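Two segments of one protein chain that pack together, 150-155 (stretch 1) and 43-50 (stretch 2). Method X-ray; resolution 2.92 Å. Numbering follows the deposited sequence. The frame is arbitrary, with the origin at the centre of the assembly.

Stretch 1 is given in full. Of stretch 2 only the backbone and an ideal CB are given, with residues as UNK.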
# COMPACT_ATOMS: atom_id res chain seq x y z
N GLU B 150 -16.60 27.30 -0.17
CA GLU B 150 -17.68 26.52 -0.75
C GLU B 150 -18.73 27.49 -1.27
O GLU B 150 -19.36 28.22 -0.50
CB GLU B 150 -18.29 25.58 0.29
CG GLU B 150 -17.34 25.04 1.34
CD GLU B 150 -18.02 24.00 2.24
OE1 GLU B 150 -18.21 22.85 1.79
OE2 GLU B 150 -18.37 24.35 3.39
N ARG B 151 -18.89 27.54 -2.59
CA ARG B 151 -20.02 28.23 -3.21
C ARG B 151 -21.22 27.31 -3.43
O ARG B 151 -22.36 27.72 -3.18
CB ARG B 151 -19.58 28.90 -4.51
CG ARG B 151 -18.58 30.05 -4.27
CD ARG B 151 -19.27 31.27 -3.67
NE ARG B 151 -18.85 31.59 -2.31
CZ ARG B 151 -17.91 32.47 -2.00
NH1 ARG B 151 -17.26 33.12 -2.96
NH2 ARG B 151 -17.60 32.70 -0.73
N ILE B 152 -20.99 26.09 -3.91
CA ILE B 152 -22.08 25.16 -4.22
C ILE B 152 -21.70 23.77 -3.77
O ILE B 152 -20.65 23.24 -4.17
CB ILE B 152 -22.42 25.13 -5.73
CG1 ILE B 152 -22.86 26.51 -6.23
CG2 ILE B 152 -23.49 24.08 -6.01
CD1 ILE B 152 -23.00 26.58 -7.73
N VAL B 153 -22.55 23.15 -2.96
CA VAL B 153 -22.41 21.76 -2.56
C VAL B 153 -23.66 21.04 -3.05
O VAL B 153 -24.76 21.26 -2.52
CB VAL B 153 -22.26 21.61 -1.04
CG1 VAL B 153 -21.77 20.22 -0.68
CG2 VAL B 153 -21.34 22.69 -0.48
N GLU B 154 -23.51 20.17 -4.05
CA GLU B 154 -24.65 19.46 -4.61
C GLU B 154 -24.60 18.01 -4.15
O GLU B 154 -23.71 17.25 -4.55
CB GLU B 154 -24.69 19.54 -6.13
CG GLU B 154 -25.81 18.68 -6.73
CD GLU B 154 -26.26 19.13 -8.10
OE1 GLU B 154 -25.67 20.09 -8.64
OE2 GLU B 154 -27.21 18.52 -8.65
N ASN B 155 -25.57 17.62 -3.32
CA ASN B 155 -25.68 16.26 -2.84
C ASN B 155 -26.28 15.39 -3.94
O ASN B 155 -27.40 15.64 -4.39
CB ASN B 155 -26.55 16.22 -1.58
CG ASN B 155 -26.57 14.87 -0.91
OD1 ASN B 155 -26.72 13.84 -1.56
ND2 ASN B 155 -26.41 14.88 0.41
N UNK B 43 -22.73 29.19 -17.02
CA UNK B 43 -23.38 28.10 -16.32
C UNK B 43 -23.58 28.50 -14.86
O UNK B 43 -22.68 29.11 -14.26
CB UNK B 43 -22.56 26.81 -16.43
N UNK B 44 -24.72 28.14 -14.26
CA UNK B 44 -24.95 28.53 -12.85
C UNK B 44 -23.91 27.96 -11.90
O UNK B 44 -23.67 28.54 -10.84
CB UNK B 44 -26.34 28.07 -12.40
N UNK B 45 -23.30 26.83 -12.25
CA UNK B 45 -22.29 26.23 -11.38
C UNK B 45 -20.99 27.02 -11.42
O UNK B 45 -20.36 27.24 -10.38
CB UNK B 45 -22.03 24.78 -11.78
N UNK B 46 -20.57 27.46 -12.61
CA UNK B 46 -19.31 28.17 -12.78
C UNK B 46 -19.45 29.68 -12.66
O UNK B 46 -18.43 30.37 -12.58
CB UNK B 46 -18.70 27.82 -14.14
N UNK B 47 -20.68 30.20 -12.62
CA UNK B 47 -20.90 31.64 -12.79
C UNK B 47 -20.44 32.44 -11.57
O UNK B 47 -19.91 33.54 -11.72
CB UNK B 47 -22.38 31.92 -13.06
N UNK B 48 -20.63 31.90 -10.37
CA UNK B 48 -20.39 32.64 -9.14
C UNK B 48 -19.00 32.42 -8.55
O UNK B 48 -18.72 32.94 -7.47
CB UNK B 48 -21.45 32.26 -8.10
N UNK B 49 -18.14 31.66 -9.23
CA UNK B 49 -16.90 31.22 -8.60
C UNK B 49 -15.79 32.26 -8.64
O UNK B 49 -14.81 32.12 -7.90
CB UNK B 49 -16.41 29.94 -9.27
N UNK B 50 -15.92 33.30 -9.45
CA UNK B 50 -14.94 34.37 -9.46
C UNK B 50 -13.84 34.24 -10.50
O UNK B 50 -12.89 35.04 -10.47
CB UNK B 50 -14.30 34.47 -8.07

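Position 43 opens the segment with extended backbone angles, and its CB has nothing of stretch 1 within 5.5 Å. Stretch 1 sets no rule here, and many residues would do. It is Ser43, whose carbonyl O receives a weak backbone bond from N of position 47, 2.8 Å away, at the start of a loosely bonded helical turn.

At 44 the CB points sideways and again finds no neighbour. A phi of -61° suits most residues, proline included. Pro44 occupies it, and its contribution to the contact is mainly backbone: its O lies 3.7 Å from Ile152 CD1.

Position 45 carries the contact. Its CB points sideways, yet sits 4.5 Å from Ile152 CD1, and farther along the strand the carboxylate of Glu154 extends to the same side. An apolar residue could cover the isoleucine tip; a long side chain ending in a donor could also reach the acid, so lysine, arginine, glutamine or tyrosine are all conceivable. Tyr45 combines both roles. With chi1 at -68° (m), its ring runs past the isoleucine, CD1 of Tyr45 lying 4.0 Å from CD1 of Ile152, and its end comes nearer to the strand than its CB direction suggests. There Tyr45 OH donates a short hydrogen bond of 2.5 Å to Glu154 OE1, which lies at the ring edge, near its plane. The rigid ring thus spans two strand residues whose side chains point the same way, Ile152 and Glu154.

At 46 the CB points away, leaving the choice free of stretch 1. Thr46 turns its OG1 back to Ser43 O in a weak hydrogen bond of 3.3 Å.

Position 47 points sideways into space that stretch 1 does not fill, so size is unrestricted from this side. The end of Tyr47 leads away.

Position 48 directs its CB toward stretch 1, 5.0 Å from Arg151 CD. An apolar residue could lie along the arginine's aliphatic part, and a longer acidic or polar one could reach for its guanidinium. Phe48 swings its ring away instead; its backbone does the polar work, through a water that donates to Phe48 O at 2.6 Å and accepts from Arg151 NH1 at 3.0 Å.

At 49 the CB points sideways, 5.5 Å from Arg151 CG, with room for a medium apolar side chain to bend inward. Leu49 does so, bringing CD2 to 3.7 Å from Arg151 CB.

Position 50 has phi 94°, and a CB would be jammed against the carbonyl O of the residue before. That alone calls for glycine, and Gly50 supplies it as the chain leaves helical angles.

Stretch 2 43-50: SPYTYFLG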
# COMPACT_ATOMS: atom_id res chain seq x y z
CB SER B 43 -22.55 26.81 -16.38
OG SER B 43 -23.23 25.73 -15.78
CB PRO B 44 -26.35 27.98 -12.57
CG PRO B 44 -26.54 26.87 -13.55
CD PRO B 44 -25.82 27.32 -14.79
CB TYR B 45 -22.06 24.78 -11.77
CG TYR B 45 -23.25 23.90 -11.47
CD1 TYR B 45 -23.49 23.45 -10.18
CD2 TYR B 45 -24.14 23.53 -12.47
CE1 TYR B 45 -24.57 22.65 -9.89
CE2 TYR B 45 -25.23 22.72 -12.19
CZ TYR B 45 -25.44 22.29 -10.90
OH TYR B 45 -26.52 21.49 -10.59
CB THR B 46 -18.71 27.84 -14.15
OG1 THR B 46 -19.64 28.22 -15.18
CG2 THR B 46 -18.43 26.35 -14.27
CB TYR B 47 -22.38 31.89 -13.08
CG TYR B 47 -22.77 33.33 -13.31
CD1 TYR B 47 -22.56 33.94 -14.55
CD2 TYR B 47 -23.40 34.07 -12.32
CE1 TYR B 47 -22.93 35.24 -14.77
CE2 TYR B 47 -23.78 35.37 -12.54
CZ TYR B 47 -23.54 35.96 -13.76
OH TYR B 47 -23.92 37.27 -13.98
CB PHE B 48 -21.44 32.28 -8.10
CG PHE B 48 -22.85 32.58 -8.52
CD1 PHE B 48 -23.29 33.89 -8.64
CD2 PHE B 48 -23.74 31.55 -8.78
CE1 PHE B 48 -24.58 34.17 -9.03
CE2 PHE B 48 -25.04 31.82 -9.17
CZ PHE B 48 -25.46 33.13 -9.29
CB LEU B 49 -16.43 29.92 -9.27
CG LEU B 49 -17.52 28.85 -9.21
CD1 LEU B 49 -17.09 27.57 -9.91
CD2 LEU B 49 -17.91 28.57 -7.77
O HOH W 1 -17.20 34.17 -5.74
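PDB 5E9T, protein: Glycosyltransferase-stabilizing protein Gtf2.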